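Pumilio homology domain family member 4 (PDB 3BWT) binds single-stranded mRNA through the PUF domain, the array of eight Pumilio repeats that this chain represents. Local coordinates at residues A40-F44 against E70-Q75; S83-F87 against V116-L120; I104-D110 against K139-K145. All coordinates share one frame; numbering follows the deposited sequence.

Contact 1. Residues A40-F44 against E70-Q75; sequences ADAIF and EVTTEQ
F44 and Q75 make the dense centre of this contact, in which helix 37-47 packs against the end of helix 60-70, the short turn V71-T72 and the first residues of helix 73-83. The CG methylene of Q75 sits over the middle of the F44 ring, 3.6 Å from the centroid and almost on the ring normal, a CH-pi contact. F44 has CG anti to its backbone N (chi1 167°), which turns the ring toward V71 and Q75. V71 CG2 approaches the ring obliquely, 4.1 Å from F44 CD1. Beside it, A40 CB rests on the backbone of E70 and V71, 3.8 Å from E70 O.

Beyond CG the Q75 chain runs extended past the ring, and its amide is held at both ends. NE2 of Q75 donates to D41 OD1 at 2.9 Å (N-H...O 155°), coming from above the carboxylate, whose plane is turned 76° from the amide. OE1 of Q75 accepts from T72 N at 2.8 Å, nearly straight and in the carbonyl plane. Together these bonds fix the rotation of the amide. Q75 N in turn donates to T72 OG1 at 3.3 Å, completing a capping box.

Carbon contacts close the F44-Q75-V71 side. On the looser, D41 side a water donates to both D41 OD1 and Q75 OE1, joining carboxylate and amide a second time.

The contact joins Pumilio 1 to Pumilio 2. F44 continues onto V78 and L79 of helix 73-83, whereas A40 and I43 meet L32 of helix 22-34.

Contact 2. Residues S83-F87 against V116-L120; sequences SSPHF and VVDSL
F87 and S119 meet with the phenylalanine ring set obliquely to the serine methylene: F87 CD2 lies 3.4 Å from S119 CB. One face of the ring is laid over its own segment, with S84 CA above it toward the rim, and the ring reaches from there to helix 110-120. V116 comes at the edge, its CG2 near the ring plane and 4.1 Å from F87 CE2. L120 crosses F87 at about a right angle and brings CD2 obliquely to 3.8 Å from F87 CD2. The ring thus spans one turn of helix 110-120, from V116 to L120.

S119 OG, beside its backbone N (chi1 -81°), comes up against S84 CB, although its hydrogen bond goes to I115 O within its own helix; S84 OG bonds to K81 O. No hydrogen bond crosses the junction, which is plain van der Waals packing within the PUF superhelix: it closes the start of Pumilio 3 onto helix 110-120, at the boundary with Pumilio 4.

Around it, F87 touches L100 and V116 touches L103, both on helix 96-106, while L120 extends the packing to V136 and C140 of helix 133-143.

Contact 3. Residues I104-D110 against K139-K145; sequences IECIKTD and KCLQRLK
The E105-K139-R143 salt-bridge network ties Pumilio 3 to Pumilio 4 in the curved helical solenoid of the PUF domain, across the C-terminal ends of helices 96-106 and 133-143. K139 NZ donates to E105 OE2 at 2.7 Å, using the anti lone pair that faces away from the other carboxylate oxygen. K139 gets there by bending: with chi2 51° and chi3 72° the chain is kinked at two bonds, and CG lies on I104 while CD, CE and NZ run along E105.

R143 joins differently. Its guanidinium is laid on the E105 chain, with E105 CG over the centre of one face, 3.4 Å from R143 CZ. The guanidinium and carboxylate planes are 27° apart. R143 NH2 is 3.4 Å from E105 OE2, but none of the R143 N-H groups is aimed at this oxygen, which stands well off the guanidinium plane; the attraction is one of charge alone. Two cationic groups beside one carboxylate would probably favour its ionised form.

Beneath the charges lies an apolar layer. I104 CG2 packs on K139 CG at 3.7 Å as the two chains run antiparallel alongside one another, and I104 CD1 reaches C140 SG at 3.8 Å. L144 CD2 sits by I107 CD1, 4.1 Å away, where both segments have left their helices.

On the solvent side D110 OD1 and K145 NZ form a second salt bridge, 3.4 Å long. A water in the guanidinium plane accepts from R143 NH1 at 2.7 Å and donates to the backbone O of E105.

In the fold
All three contacts lie in the first four Pumilio repeats. Contacts 1 and 2 are mainly buried and involve opposite ends of helix 73-83, one at its capped N-terminus and one where it gives way to helix 87-92. Contact 3 is only partly buried, with R143, D110 and K145 exposed. Contact 1 combines an aromatic face with a hydrogen-bonded amide, contact 2 has no polar bond across it, and contact 3 relies on ion pairs over an apolar layer. Contacts 2 and 3 interlock along the chain and meet where V117 packs on L144, centres about 13 Å apart. T73 of contact 1 touches K108 and T109 of contact 3, bringing helix 73-83 against the turn before helix 110-120.

Contact 1. Residues A40-F44 against E70-Q75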
loop_
_atom_site.group_PDB
_atom_site.type_symbol
_atom_site.label_atom_id
_atom_site.label_comp_id
_atom_site.label_asym_id
_atom_site.label_seq_id
_atom_site.Cartn_x
_atom_site.Cartn_y
_atom_site.Cartn_z
ATOM N N ALA A 40 -32.200 -7.105 -12.134
ATOM C CA ALA A 40 -31.583 -5.836 -11.744
ATOM C C ALA A 40 -32.626 -4.746 -11.486
ATOM O O ALA A 40 -32.507 -3.979 -10.532
ATOM C CB ALA A 40 -30.579 -5.373 -12.799
ATOM N N ASP A 41 -33.646 -4.680 -12.337
ATOM C CA ASP A 41 -34.690 -3.677 -12.184
ATOM C C ASP A 41 -35.471 -3.908 -10.897
ATOM O O ASP A 41 -35.636 -3.010 -10.075
ATOM C CB ASP A 41 -35.658 -3.739 -13.362
ATOM C CG ASP A 41 -35.055 -3.240 -14.654
ATOM O OD1 ASP A 41 -33.872 -2.829 -14.665
ATOM O OD2 ASP A 41 -35.782 -3.265 -15.669
ATOM N N ALA A 42 -35.970 -5.126 -10.743
ATOM C CA ALA A 42 -36.804 -5.469 -9.610
ATOM C C ALA A 42 -36.043 -5.237 -8.316
ATOM O O ALA A 42 -36.572 -4.686 -7.345
ATOM C CB ALA A 42 -37.226 -6.916 -9.711
ATOM N N ILE A 43 -34.790 -5.670 -8.310
ATOM C CA ILE A 43 -33.978 -5.577 -7.115
ATOM C C ILE A 43 -33.539 -4.136 -6.864
ATOM O O ILE A 43 -33.508 -3.681 -5.723
ATOM C CB ILE A 43 -32.800 -6.556 -7.179
ATOM C CG1 ILE A 43 -33.331 -7.986 -7.037
ATOM C CG2 ILE A 43 -31.775 -6.250 -6.087
ATOM C CD1 ILE A 43 -32.371 -9.046 -7.492
ATOM N N PHE A 44 -33.231 -3.411 -7.931
ATOM C CA PHE A 44 -32.909 -1.995 -7.812
ATOM C C PHE A 44 -34.080 -1.224 -7.207
ATOM O O PHE A 44 -33.903 -0.433 -6.279
ATOM C CB PHE A 44 -32.531 -1.408 -9.181
ATOM C CG PHE A 44 -32.488 0.101 -9.214
ATOM C CD1 PHE A 44 -31.342 0.790 -8.832
ATOM C CD2 PHE A 44 -33.589 0.833 -9.647
ATOM C CE1 PHE A 44 -31.301 2.180 -8.877
ATOM C CE2 PHE A 44 -33.548 2.219 -9.690
ATOM C CZ PHE A 44 -32.408 2.891 -9.306
ATOM N N GLU A 70 -24.565 -5.333 -12.518
ATOM C CA GLU A 70 -25.606 -5.796 -13.431
ATOM C C GLU A 70 -26.625 -4.720 -13.796
ATOM O O GLU A 70 -27.394 -4.875 -14.750
ATOM C CB GLU A 70 -26.310 -7.016 -12.832
ATOM C CG GLU A 70 -26.664 -8.062 -13.866
ATOM C CD GLU A 70 -25.440 -8.617 -14.563
ATOM O OE1 GLU A 70 -24.460 -8.975 -13.864
ATOM O OE2 GLU A 70 -25.460 -8.701 -15.812
ATOM N N VAL A 71 -26.599 -3.632 -13.035
ATOM C CA VAL A 71 -27.562 -2.538 -13.124
ATOM C C VAL A 71 -27.167 -1.602 -14.283
ATOM O O VAL A 71 -26.015 -1.647 -14.735
ATOM C CB VAL A 71 -27.596 -1.807 -11.750
ATOM C CG1 VAL A 71 -26.728 -0.549 -11.745
ATOM C CG2 VAL A 71 -29.003 -1.519 -11.335
ATOM N N THR A 72 -28.091 -0.777 -14.793
ATOM C CA THR A 72 -27.721 0.121 -15.908
ATOM C C THR A 72 -26.967 1.323 -15.393
ATOM O O THR A 72 -26.835 1.511 -14.191
ATOM C CB THR A 72 -28.916 0.653 -16.755
ATOM O OG1 THR A 72 -29.696 1.567 -15.974
ATOM C CG2 THR A 72 -29.783 -0.473 -17.274
ATOM N N THR A 73 -26.486 2.156 -16.304
ATOM C CA THR A 73 -25.797 3.365 -15.875
ATOM C C THR A 73 -26.749 4.324 -15.160
ATOM O O THR A 73 -26.377 4.962 -14.175
ATOM C CB THR A 73 -25.083 4.052 -17.037
ATOM O OG1 THR A 73 -23.880 3.330 -17.326
ATOM C CG2 THR A 73 -24.726 5.479 -16.670
ATOM N N GLU A 74 -27.984 4.406 -15.643
ATOM C CA GLU A 74 -28.961 5.268 -15.010
ATOM C C GLU A 74 -29.148 4.825 -13.566
ATOM O O GLU A 74 -29.116 5.640 -12.641
ATOM C CB GLU A 74 -30.298 5.240 -15.758
ATOM C CG GLU A 74 -30.297 6.005 -17.084
ATOM C CD GLU A 74 -29.415 5.348 -18.140
ATOM O OE1 GLU A 74 -29.619 4.145 -18.423
ATOM O OE2 GLU A 74 -28.521 6.034 -18.690
ATOM N N GLN A 75 -29.338 3.526 -13.375
ATOM C CA GLN A 75 -29.593 2.995 -12.047
ATOM C C GLN A 75 -28.366 3.156 -11.163
ATOM O O GLN A 75 -28.469 3.575 -10.009
ATOM C CB GLN A 75 -29.998 1.536 -12.141
ATOM C CG GLN A 75 -31.385 1.324 -12.682
ATOM C CD GLN A 75 -31.591 -0.076 -13.217
ATOM O OE1 GLN A 75 -30.658 -0.699 -13.732
ATOM N NE2 GLN A 75 -32.814 -0.578 -13.107
HETATM O O HOH W 1 -31.400 -3.085 -15.170
#

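Contact 2. Residues S83-F87 against V116-L120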
loop_
_atom_site.group_PDB
_atom_site.type_symbol
_atom_site.label_atom_id
_atom_site.label_comp_id
_atom_site.label_asym_id
_atom_site.label_seq_id
_atom_site.Cartn_x
_atom_site.Cartn_y
_atom_site.Cartn_z
ATOM N N SER A 83 -26.122 6.907 -1.865
ATOM C CA SER A 83 -25.103 6.486 -0.911
ATOM C C SER A 83 -24.046 7.553 -0.642
ATOM O O SER A 83 -23.468 7.577 0.441
ATOM C CB SER A 83 -24.449 5.173 -1.350
ATOM O OG SER A 83 -23.912 5.279 -2.649
ATOM N N SER A 84 -23.826 8.448 -1.604
ATOM C CA SER A 84 -22.693 9.382 -1.551
ATOM C C SER A 84 -22.568 10.218 -0.274
ATOM O O SER A 84 -21.461 10.466 0.185
ATOM C CB SER A 84 -22.649 10.285 -2.786
ATOM O OG SER A 84 -23.815 11.084 -2.886
ATOM N N PRO A 85 -23.694 10.670 0.293
ATOM C CA PRO A 85 -23.630 11.431 1.548
ATOM C C PRO A 85 -23.206 10.578 2.753
ATOM O O PRO A 85 -22.988 11.104 3.841
ATOM C CB PRO A 85 -25.076 11.903 1.743
ATOM C CG PRO A 85 -25.702 11.816 0.391
ATOM C CD PRO A 85 -25.059 10.646 -0.264
ATOM N N HIS A 86 -23.093 9.273 2.565
ATOM C CA HIS A 86 -22.797 8.395 3.679
ATOM C C HIS A 86 -21.514 7.611 3.453
ATOM O O HIS A 86 -21.308 6.548 4.028
ATOM C CB HIS A 86 -23.970 7.458 3.905
ATOM C CG HIS A 86 -25.248 8.178 4.165
ATOM N ND1 HIS A 86 -26.193 8.391 3.186
ATOM C CD2 HIS A 86 -25.720 8.772 5.283
ATOM C CE1 HIS A 86 -27.204 9.069 3.699
ATOM N NE2 HIS A 86 -26.942 9.308 4.970
ATOM N N PHE A 87 -20.650 8.156 2.612
ATOM C CA PHE A 87 -19.440 7.458 2.231
ATOM C C PHE A 87 -18.524 7.187 3.414
ATOM O O PHE A 87 -17.892 6.140 3.467
ATOM C CB PHE A 87 -18.712 8.217 1.125
ATOM C CG PHE A 87 -19.174 7.850 -0.244
ATOM C CD1 PHE A 87 -20.222 6.959 -0.413
ATOM C CD2 PHE A 87 -18.578 8.402 -1.362
ATOM C CE1 PHE A 87 -20.659 6.613 -1.680
ATOM C CE2 PHE A 87 -19.011 8.069 -2.626
ATOM C CZ PHE A 87 -20.056 7.174 -2.790
ATOM N N VAL A 116 -18.200 11.033 -6.742
ATOM C CA VAL A 116 -17.361 10.293 -5.819
ATOM C C VAL A 116 -16.267 11.178 -5.228
ATOM O O VAL A 116 -16.124 11.235 -4.013
ATOM C CB VAL A 116 -16.780 9.012 -6.448
ATOM C CG1 VAL A 116 -15.637 8.471 -5.608
ATOM C CG2 VAL A 116 -17.873 7.959 -6.594
ATOM N N VAL A 117 -15.508 11.885 -6.061
ATOM C CA VAL A 117 -14.473 12.770 -5.523
ATOM C C VAL A 117 -15.104 13.816 -4.616
ATOM O O VAL A 117 -14.599 14.081 -3.532
ATOM C CB VAL A 117 -13.622 13.471 -6.618
ATOM C CG1 VAL A 117 -13.279 12.503 -7.740
ATOM C CG2 VAL A 117 -14.347 14.678 -7.178
ATOM N N ASP A 118 -16.219 14.396 -5.046
ATOM C CA ASP A 118 -16.881 15.418 -4.244
ATOM C C ASP A 118 -17.231 14.847 -2.874
ATOM O O ASP A 118 -17.140 15.544 -1.865
ATOM C CB ASP A 118 -18.147 15.935 -4.931
ATOM C CG ASP A 118 -17.856 16.887 -6.082
ATOM O OD1 ASP A 118 -16.667 17.078 -6.435
ATOM O OD2 ASP A 118 -18.834 17.443 -6.638
ATOM N N SER A 119 -17.618 13.573 -2.849
ATOM C CA SER A 119 -18.113 12.938 -1.633
ATOM C C SER A 119 -17.000 12.485 -0.710
ATOM O O SER A 119 -17.184 12.450 0.501
ATOM C CB SER A 119 -18.992 11.737 -1.965
ATOM O OG SER A 119 -20.305 12.137 -2.292
ATOM N N LEU A 120 -15.856 12.122 -1.284
ATOM C CA LEU A 120 -14.729 11.628 -0.504
ATOM C C LEU A 120 -13.791 12.739 -0.076
ATOM O O LEU A 120 -13.270 12.721 1.027
ATOM C CB LEU A 120 -13.950 10.582 -1.298
ATOM C CG LEU A 120 -14.692 9.265 -1.517
ATOM C CD1 LEU A 120 -13.935 8.331 -2.454
ATOM C CD2 LEU A 120 -14.951 8.602 -0.169
#

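Contact 3. Residues I104-D110 against K139-K145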
loop_
_atom_site.group_PDB
_atom_site.type_symbol
_atom_site.label_atom_id
_atom_site.label_comp_id
_atom_site.label_asym_id
_atom_site.label_seq_id
_atom_site.Cartn_x
_atom_site.Cartn_y
_atom_site.Cartn_z
ATOM N N ILE A 104 -16.871 2.047 -7.136
ATOM C CA ILE A 104 -15.802 2.762 -7.822
ATOM C C ILE A 104 -15.285 1.994 -9.049
ATOM O O ILE A 104 -15.048 2.582 -10.103
ATOM C CB ILE A 104 -14.642 3.073 -6.860
ATOM C CG1 ILE A 104 -15.114 4.035 -5.764
ATOM C CG2 ILE A 104 -13.465 3.654 -7.620
ATOM C CD1 ILE A 104 -14.132 4.213 -4.615
ATOM N N GLU A 105 -15.127 0.684 -8.914
ATOM C CA GLU A 105 -14.707 -0.141 -10.035
ATOM C C GLU A 105 -15.709 -0.103 -11.171
ATOM O O GLU A 105 -15.345 -0.271 -12.339
ATOM C CB GLU A 105 -14.530 -1.582 -9.587
ATOM C CG GLU A 105 -13.242 -1.810 -8.850
ATOM C CD GLU A 105 -13.159 -3.178 -8.246
ATOM O OE1 GLU A 105 -14.169 -3.917 -8.319
ATOM O OE2 GLU A 105 -12.084 -3.507 -7.694
ATOM N N CYS A 106 -16.974 0.115 -10.825
ATOM C CA CYS A 106 -18.060 -0.007 -11.790
ATOM C C CYS A 106 -18.396 1.269 -12.552
ATOM O O CYS A 106 -19.017 1.207 -13.607
ATOM C CB CYS A 106 -19.322 -0.526 -11.107
ATOM S SG CYS A 106 -19.316 -2.281 -10.819
ATOM N N ILE A 107 -18.001 2.422 -12.027
ATOM C CA ILE A 107 -18.440 3.672 -12.628
ATOM C C ILE A 107 -17.808 3.908 -13.987
ATOM O O ILE A 107 -16.613 3.732 -14.175
ATOM C CB ILE A 107 -18.240 4.894 -11.703
ATOM C CG1 ILE A 107 -16.759 5.130 -11.419
ATOM C CG2 ILE A 107 -19.033 4.716 -10.416
ATOM C CD1 ILE A 107 -16.517 6.224 -10.400
ATOM N N LYS A 108 -18.643 4.304 -14.937
ATOM C CA LYS A 108 -18.201 4.541 -16.293
ATOM C C LYS A 108 -18.170 6.041 -16.611
ATOM O O LYS A 108 -17.230 6.519 -17.242
ATOM C CB LYS A 108 -19.089 3.760 -17.280
ATOM C CG LYS A 108 -18.944 2.226 -17.178
ATOM C CD LYS A 108 -19.925 1.456 -18.085
ATOM C CE LYS A 108 -21.363 1.510 -17.556
ATOM N NZ LYS A 108 -22.284 0.451 -18.098
ATOM N N THR A 109 -19.180 6.783 -16.157
ATOM C CA THR A 109 -19.314 8.206 -16.504
ATOM C C THR A 109 -18.398 9.107 -15.685
ATOM O O THR A 109 -17.803 8.680 -14.701
ATOM C CB THR A 109 -20.769 8.735 -16.322
ATOM O OG1 THR A 109 -21.079 8.828 -14.925
ATOM C CG2 THR A 109 -21.783 7.829 -17.008
ATOM N N ASP A 110 -18.303 10.368 -16.086
ATOM C CA ASP A 110 -17.457 11.316 -15.380
ATOM C C ASP A 110 -18.278 12.074 -14.348
ATOM O O ASP A 110 -17.742 12.631 -13.390
ATOM C CB ASP A 110 -16.790 12.282 -16.357
ATOM C CG ASP A 110 -15.704 11.613 -17.169
ATOM O OD1 ASP A 110 -15.310 10.481 -16.807
ATOM O OD2 ASP A 110 -15.230 12.232 -18.152
ATOM N N LYS A 139 -8.576 2.430 -4.087
ATOM C CA LYS A 139 -9.345 2.044 -5.263
ATOM C C LYS A 139 -9.448 3.232 -6.197
ATOM O O LYS A 139 -9.375 3.098 -7.408
ATOM C CB LYS A 139 -10.739 1.575 -4.854
ATOM C CG LYS A 139 -11.542 0.940 -5.961
ATOM C CD LYS A 139 -10.768 -0.153 -6.664
ATOM C CE LYS A 139 -10.623 -1.399 -5.818
ATOM N NZ LYS A 139 -9.838 -2.446 -6.541
ATOM N N CYS A 140 -9.606 4.406 -5.611
ATOM C CA CYS A 140 -9.732 5.624 -6.378
ATOM C C CYS A 140 -8.527 5.798 -7.274
ATOM O O CYS A 140 -8.661 6.152 -8.450
ATOM C CB CYS A 140 -9.884 6.823 -5.446
ATOM S SG CYS A 140 -11.536 6.967 -4.750
ATOM N N LEU A 141 -7.349 5.546 -6.710
ATOM C CA LEU A 141 -6.097 5.656 -7.448
ATOM C C LEU A 141 -5.993 4.554 -8.501
ATOM O O LEU A 141 -5.534 4.787 -9.617
ATOM C CB LEU A 141 -4.915 5.605 -6.486
ATOM C CG LEU A 141 -4.900 6.695 -5.409
ATOM C CD1 LEU A 141 -4.151 6.238 -4.166
ATOM C CD2 LEU A 141 -4.300 7.985 -5.949
ATOM N N GLN A 142 -6.443 3.352 -8.164
ATOM C CA GLN A 142 -6.370 2.259 -9.125
ATOM C C GLN A 142 -7.327 2.425 -10.302
ATOM O O GLN A 142 -7.099 1.835 -11.353
ATOM C CB GLN A 142 -6.634 0.912 -8.455
ATOM C CG GLN A 142 -5.833 0.680 -7.206
ATOM C CD GLN A 142 -6.059 -0.700 -6.627
ATOM O OE1 GLN A 142 -6.849 -0.877 -5.690
ATOM N NE2 GLN A 142 -5.374 -1.695 -7.194
ATOM N N ARG A 143 -8.391 3.209 -10.129
ATOM C CA ARG A 143 -9.499 3.207 -11.093
ATOM C C ARG A 143 -9.747 4.529 -11.816
ATOM O O ARG A 143 -10.144 4.524 -12.979
ATOM C CB ARG A 143 -10.815 2.762 -10.437
ATOM C CG ARG A 143 -10.889 1.289 -10.058
ATOM C CD ARG A 143 -10.457 0.407 -11.200
ATOM N NE ARG A 143 -10.148 -0.943 -10.741
ATOM C CZ ARG A 143 -10.759 -2.046 -11.166
ATOM N NH1 ARG A 143 -11.719 -1.977 -12.083
ATOM N NH2 ARG A 143 -10.399 -3.224 -10.673
ATOM N N LEU A 144 -9.540 5.651 -11.132
ATOM C CA LEU A 144 -9.887 6.951 -11.698
ATOM C C LEU A 144 -8.759 7.558 -12.513
ATOM O O LEU A 144 -7.604 7.148 -12.413
ATOM C CB LEU A 144 -10.283 7.944 -10.601
ATOM C CG LEU A 144 -11.294 7.527 -9.530
ATOM C CD1 LEU A 144 -11.682 8.713 -8.671
ATOM C CD2 LEU A 144 -12.512 6.909 -10.166
ATOM N N LYS A 145 -9.107 8.554 -13.319
ATOM C CA LYS A 145 -8.110 9.323 -14.038
ATOM C C LYS A 145 -7.358 10.195 -13.045
ATOM O O LYS A 145 -7.934 10.681 -12.083
ATOM C CB LYS A 145 -8.772 10.200 -15.102
ATOM C CG LYS A 145 -9.339 9.433 -16.302
ATOM C CD LYS A 145 -9.705 10.382 -17.441
ATOM C CE LYS A 145 -10.754 9.780 -18.369
ATOM N NZ LYS A 145 -12.119 9.801 -17.761
HETATM O O HOH W 2 -12.660 0.198 -13.392
#